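Long-range contact in glutathione S-transferase (Burkholderia xenovorans, PDB 2DSA), which binds glutathione and a biphenyl-derived dienoic acid, and reductively dechlorinates metabolites of polychlorinated biphenyls: residues Leu133-Tyr145 with Leu172-Val185. Numbering follows the deposited sequence.
Sequences LGQVARQLEHAPY and LSPWPSLQAFQGRV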
loop_
_atom_site.group_PDB
_atom_site.type_symbol
_atom_site.label_atom_id
_atom_site.label_comp_id
_atom_site.label_asym_id
_atom_site.label_seq_id
_atom_site.Cartn_x
_atom_site.Cartn_y
_atom_site.Cartn_z
ATOM N N LEU A 133 -14.262 6.515 3.137
ATOM C CA LEU A 133 -14.679 7.635 2.259
ATOM C C LEU A 133 -15.104 8.910 3.005
ATOM O O LEU A 133 -14.963 10.016 2.485
ATOM C CB LEU A 133 -15.810 7.221 1.316
ATOM C CG LEU A 133 -15.602 6.138 0.255
ATOM C CD1 LEU A 133 -16.946 5.820 -0.394
ATOM C CD2 LEU A 133 -14.537 6.513 -0.804
ATOM N N GLY A 134 -15.639 8.748 4.216
ATOM C CA GLY A 134 -15.902 9.887 5.094
ATOM C C GLY A 134 -14.614 10.616 5.446
ATOM O O GLY A 134 -14.547 11.844 5.373
ATOM N N GLN A 135 -13.583 9.858 5.813
ATOM C CA GLN A 135 -12.295 10.459 6.147
ATOM C C GLN A 135 -11.709 11.269 4.973
ATOM O O GLN A 135 -11.159 12.358 5.174
ATOM C CB GLN A 135 -11.307 9.398 6.632
ATOM C CG GLN A 135 -9.949 9.962 7.077
ATOM C CD GLN A 135 -8.939 8.880 7.397
ATOM O OE1 GLN A 135 -9.254 7.676 7.387
ATOM N NE2 GLN A 135 -7.707 9.295 7.669
ATOM N N VAL A 136 -11.852 10.750 3.756
ATOM C CA VAL A 136 -11.322 11.431 2.565
ATOM C C VAL A 136 -12.145 12.657 2.197
ATOM O O VAL A 136 -11.596 13.669 1.757
ATOM C CB VAL A 136 -11.224 10.481 1.345
ATOM C CG1 VAL A 136 -10.480 11.148 0.213
ATOM C CG2 VAL A 136 -10.532 9.196 1.740
ATOM N N ALA A 137 -13.463 12.562 2.369
ATOM C CA ALA A 137 -14.350 13.689 2.117
ATOM C C ALA A 137 -14.018 14.859 3.036
ATOM O O ALA A 137 -13.998 16.011 2.596
ATOM C CB ALA A 137 -15.804 13.270 2.264
ATOM N N ARG A 138 -13.726 14.563 4.302
ATOM C CA ARG A 138 -13.303 15.605 5.239
ATOM C C ARG A 138 -11.959 16.215 4.838
ATOM O O ARG A 138 -11.759 17.433 4.955
ATOM C CB ARG A 138 -13.295 15.081 6.674
ATOM C CG ARG A 138 -14.702 14.707 7.156
ATOM C CD ARG A 138 -14.799 14.442 8.666
ATOM N NE ARG A 138 -14.000 13.285 9.085
ATOM C CZ ARG A 138 -14.409 12.016 9.049
ATOM N NH1 ARG A 138 -15.630 11.707 8.598
ATOM N NH2 ARG A 138 -13.585 11.055 9.464
ATOM N N GLN A 139 -11.053 15.368 4.334
ATOM C CA GLN A 139 -9.734 15.813 3.879
ATOM C C GLN A 139 -9.878 16.776 2.696
ATOM O O GLN A 139 -9.177 17.775 2.614
ATOM C CB GLN A 139 -8.859 14.602 3.504
ATOM C CG GLN A 139 -7.437 14.928 2.969
ATOM C CD GLN A 139 -6.448 15.402 4.044
ATOM O OE1 GLN A 139 -5.453 16.059 3.727
ATOM N NE2 GLN A 139 -6.708 15.066 5.305
ATOM N N LEU A 140 -10.823 16.482 1.808
ATOM C CA LEU A 140 -11.023 17.265 0.592
ATOM C C LEU A 140 -12.047 18.404 0.735
ATOM O O LEU A 140 -12.367 19.087 -0.247
ATOM C CB LEU A 140 -11.347 16.340 -0.590
ATOM C CG LEU A 140 -10.204 15.422 -1.056
ATOM C CD1 LEU A 140 -10.718 14.349 -1.986
ATOM C CD2 LEU A 140 -9.054 16.199 -1.719
ATOM N N GLU A 141 -12.521 18.617 1.968
ATOM C CA GLU A 141 -13.505 19.659 2.275
ATOM C C GLU A 141 -12.997 21.086 2.154
ATOM O O GLU A 141 -13.715 21.953 1.638
ATOM C CB GLU A 141 -14.072 19.475 3.676
ATOM C CG GLU A 141 -15.528 19.069 3.695
ATOM C CD GLU A 141 -16.029 18.823 5.100
ATOM O OE1 GLU A 141 -16.830 17.872 5.285
ATOM O OE2 GLU A 141 -15.612 19.568 6.026
ATOM N N HIS A 142 -11.783 21.344 2.639
ATOM C CA HIS A 142 -11.264 22.714 2.638
ATOM C C HIS A 142 -10.025 22.900 1.759
ATOM O O HIS A 142 -9.451 23.993 1.714
ATOM C CB HIS A 142 -11.015 23.222 4.074
ATOM C CG HIS A 142 -12.202 23.082 4.980
ATOM N ND1 HIS A 142 -13.335 23.861 4.852
ATOM C CD2 HIS A 142 -12.435 22.248 6.023
ATOM C CE1 HIS A 142 -14.215 23.508 5.774
ATOM N NE2 HIS A 142 -13.695 22.531 6.497
ATOM N N ALA A 143 -9.624 21.840 1.057
ATOM C CA ALA A 143 -8.505 21.908 0.111
ATOM C C ALA A 143 -8.837 21.107 -1.154
ATOM O O ALA A 143 -9.516 20.079 -1.074
ATOM C CB ALA A 143 -7.214 21.413 0.771
ATOM N N PRO A 144 -8.387 21.582 -2.331
ATOM C CA PRO A 144 -8.793 20.910 -3.571
ATOM C C PRO A 144 -8.185 19.509 -3.782
ATOM O O PRO A 144 -8.815 18.661 -4.409
ATOM C CB PRO A 144 -8.343 21.882 -4.658
ATOM C CG PRO A 144 -7.230 22.658 -4.046
ATOM C CD PRO A 144 -7.519 22.747 -2.586
ATOM N N TYR A 145 -6.981 19.276 -3.258
ATOM C CA TYR A 145 -6.284 18.005 -3.434
ATOM C C TYR A 145 -5.796 17.452 -2.101
ATOM O O TYR A 145 -5.823 18.158 -1.091
ATOM C CB TYR A 145 -5.128 18.166 -4.433
ATOM C CG TYR A 145 -5.582 18.786 -5.723
ATOM C CD1 TYR A 145 -5.254 20.102 -6.035
ATOM C CD2 TYR A 145 -6.388 18.077 -6.610
ATOM C CE1 TYR A 145 -5.691 20.685 -7.214
ATOM C CE2 TYR A 145 -6.827 18.650 -7.771
ATOM C CZ TYR A 145 -6.478 19.953 -8.063
ATOM O OH TYR A 145 -6.921 20.516 -9.230
ATOM N N LEU A 172 -22.147 8.508 -3.877
ATOM C CA LEU A 172 -21.211 9.462 -3.277
ATOM C C LEU A 172 -21.925 10.746 -2.837
ATOM O O LEU A 172 -21.285 11.719 -2.431
ATOM C CB LEU A 172 -20.053 9.767 -4.242
ATOM C CG LEU A 172 -19.146 8.601 -4.670
ATOM C CD1 LEU A 172 -18.074 9.124 -5.594
ATOM C CD2 LEU A 172 -18.518 7.867 -3.477
ATOM N N SER A 173 -23.257 10.716 -2.903
ATOM C CA SER A 173 -24.133 11.835 -2.504
ATOM C C SER A 173 -23.917 12.371 -1.076
ATOM O O SER A 173 -24.005 13.580 -0.871
ATOM C CB SER A 173 -25.606 11.455 -2.700
ATOM O OG SER A 173 -25.900 11.234 -4.077
ATOM N N PRO A 174 -23.632 11.480 -0.098
ATOM C CA PRO A 174 -23.311 11.932 1.257
ATOM C C PRO A 174 -21.984 12.701 1.328
ATOM O O PRO A 174 -21.718 13.380 2.315
ATOM C CB PRO A 174 -23.177 10.621 2.041
ATOM C CG PRO A 174 -23.809 9.584 1.208
ATOM C CD PRO A 174 -23.593 10.009 -0.189
ATOM N N TRP A 175 -21.168 12.602 0.277
ATOM C CA TRP A 175 -19.850 13.243 0.246
ATOM C C TRP A 175 -19.676 14.186 -0.936
ATOM O O TRP A 175 -18.938 13.879 -1.870
ATOM C CB TRP A 175 -18.756 12.184 0.232
ATOM C CG TRP A 175 -18.928 11.163 1.316
ATOM C CD1 TRP A 175 -18.742 11.353 2.655
ATOM C CD2 TRP A 175 -19.344 9.806 1.154
ATOM N NE1 TRP A 175 -19.004 10.193 3.335
ATOM C CE2 TRP A 175 -19.371 9.224 2.441
ATOM C CE3 TRP A 175 -19.686 9.018 0.044
ATOM C CZ2 TRP A 175 -19.730 7.892 2.657
ATOM C CZ3 TRP A 175 -20.046 7.686 0.259
ATOM C CH2 TRP A 175 -20.060 7.138 1.557
ATOM N N PRO A 176 -20.357 15.345 -0.890
ATOM C CA PRO A 176 -20.241 16.366 -1.922
ATOM C C PRO A 176 -18.808 16.823 -2.230
ATOM O O PRO A 176 -18.530 17.180 -3.368
ATOM C CB PRO A 176 -21.082 17.530 -1.369
ATOM C CG PRO A 176 -21.419 17.179 0.025
ATOM C CD PRO A 176 -21.328 15.731 0.154
ATOM N N SER A 177 -17.912 16.817 -1.243
ATOM C CA SER A 177 -16.498 17.182 -1.493
ATOM C C SER A 177 -15.753 16.177 -2.411
ATOM O O SER A 177 -14.804 16.553 -3.114
ATOM C CB SER A 177 -15.737 17.412 -0.177
ATOM O OG SER A 177 -15.513 16.184 0.491
ATOM N N LEU A 178 -16.206 14.923 -2.417
ATOM C CA LEU A 178 -15.658 13.882 -3.294
ATOM C C LEU A 178 -16.137 14.021 -4.740
ATOM O O LEU A 178 -15.364 13.797 -5.678
ATOM C CB LEU A 178 -15.972 12.474 -2.768
ATOM C CG LEU A 178 -15.397 12.095 -1.390
ATOM C CD1 LEU A 178 -15.758 10.672 -1.030
ATOM C CD2 LEU A 178 -13.876 12.291 -1.358
ATOM N N GLN A 179 -17.413 14.363 -4.915
ATOM C CA GLN A 179 -17.971 14.691 -6.232
ATOM C C GLN A 179 -17.339 15.954 -6.806
ATOM O O GLN A 179 -17.071 16.035 -7.999
ATOM C CB GLN A 179 -19.486 14.861 -6.141
ATOM C CG GLN A 179 -20.219 13.588 -5.804
ATOM C CD GLN A 179 -21.655 13.836 -5.412
ATOM O OE1 GLN A 179 -21.968 14.818 -4.735
ATOM N NE2 GLN A 179 -22.541 12.927 -5.816
ATOM N N ALA A 180 -17.111 16.939 -5.944
ATOM C CA ALA A 180 -16.406 18.159 -6.322
ATOM C C ALA A 180 -14.987 17.832 -6.787
ATOM O O ALA A 180 -14.510 18.384 -7.779
ATOM C CB ALA A 180 -16.373 19.133 -5.161
ATOM N N PHE A 181 -14.334 16.920 -6.070
ATOM C CA PHE A 181 -12.991 16.449 -6.415
ATOM C C PHE A 181 -12.982 15.730 -7.766
ATOM O O PHE A 181 -12.087 15.954 -8.574
ATOM C CB PHE A 181 -12.444 15.555 -5.289
ATOM C CG PHE A 181 -11.199 14.788 -5.655
ATOM C CD1 PHE A 181 -9.939 15.348 -5.468
ATOM C CD2 PHE A 181 -11.290 13.488 -6.159
ATOM C CE1 PHE A 181 -8.790 14.629 -5.792
ATOM C CE2 PHE A 181 -10.151 12.767 -6.487
ATOM C CZ PHE A 181 -8.905 13.336 -6.301
ATOM N N GLN A 182 -13.986 14.888 -8.010
ATOM C CA GLN A 182 -14.116 14.179 -9.289
ATOM C C GLN A 182 -14.178 15.120 -10.480
ATOM O O GLN A 182 -13.552 14.863 -11.509
ATOM C CB GLN A 182 -15.352 13.297 -9.289
ATOM C CG GLN A 182 -15.198 12.056 -8.460
ATOM C CD GLN A 182 -16.429 11.194 -8.476
ATOM O OE1 GLN A 182 -16.368 10.008 -8.813
ATOM N NE2 GLN A 182 -17.567 11.784 -8.127
ATOM N N GLY A 183 -14.935 16.208 -10.335
ATOM C CA GLY A 183 -15.076 17.196 -11.397
ATOM C C GLY A 183 -13.827 18.032 -11.604
ATOM O O GLY A 183 -13.532 18.459 -12.717
ATOM N N ARG A 184 -13.104 18.262 -10.515
ATOM C CA ARG A 184 -11.850 18.998 -10.512
ATOM C C ARG A 184 -10.758 18.237 -11.273
ATOM O O ARG A 184 -10.029 18.824 -12.072
ATOM C CB ARG A 184 -11.424 19.229 -9.059
ATOM C CG ARG A 184 -10.443 20.352 -8.849
ATOM C CD ARG A 184 -10.649 21.025 -7.496
ATOM N NE ARG A 184 -10.763 20.045 -6.425
ATOM C CZ ARG A 184 -11.760 19.979 -5.545
ATOM N NH1 ARG A 184 -12.765 20.856 -5.553
ATOM N NH2 ARG A 184 -11.728 19.029 -4.632
ATOM N N VAL A 185 -10.660 16.932 -11.021
ATOM C CA VAL A 185 -9.649 16.077 -11.633
ATOM C C VAL A 185 -10.076 15.563 -13.009
ATOM O O VAL A 185 -9.278 15.572 -13.950
ATOM C CB VAL A 185 -9.275 14.888 -10.706
ATOM C CG1 VAL A 185 -8.260 13.972 -11.379
ATOM C CG2 VAL A 185 -8.717 15.391 -9.395
HETATM O O HOH W 1 -13.291 18.810 -2.742
HETATM O O HOH W 2 -7.466 19.305 -11.541
#
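The indole of W175 lies against the last turns of helix 119-139. L133 CB sits almost straight above one face of its six-membered ring, 4.1 Å from the centroid, in a CH-pi contact. The two side chains cross at about a right angle. A137 CB meets W175 CD1 at 3.5 Å.

S177 OG stands between its backbone N and carbonyl carbon (chi1 72°), which points it at the helix end. It donates to A137 O at 2.6 Å, tilted 23° out of the carbonyl plane. L178 packs beside it on L133, V136 and A137. L140 CD1 rests over one face of the F181 ring, 4.1 Å from its centroid, and P144 O lies at the ring edge.

R184 bends at chi2 and chi3, and P144 CA and CB lie over one face of its guanidinium. P144 O takes two donors: R184 NH2 at 2.9 Å and, weakly, NE. R184 CG lies 3.5 Å from Y145 OH, with the Y145 ring nearly perpendicular to the guanidinium. One water bridges L140 O and S177 O to R184 NH2, and another links Y145 OH to R184 O.

The contact joins helix 119-139 and the turn after it to helix 176-186, within the helical C-terminal domain of the GST fold. The axes of the short helix segments come within 8.3 Å and cross at 67°. Helix 89-109 packs on L133 and V136, and helix 153-163 on L133, V136, Y145 and F181.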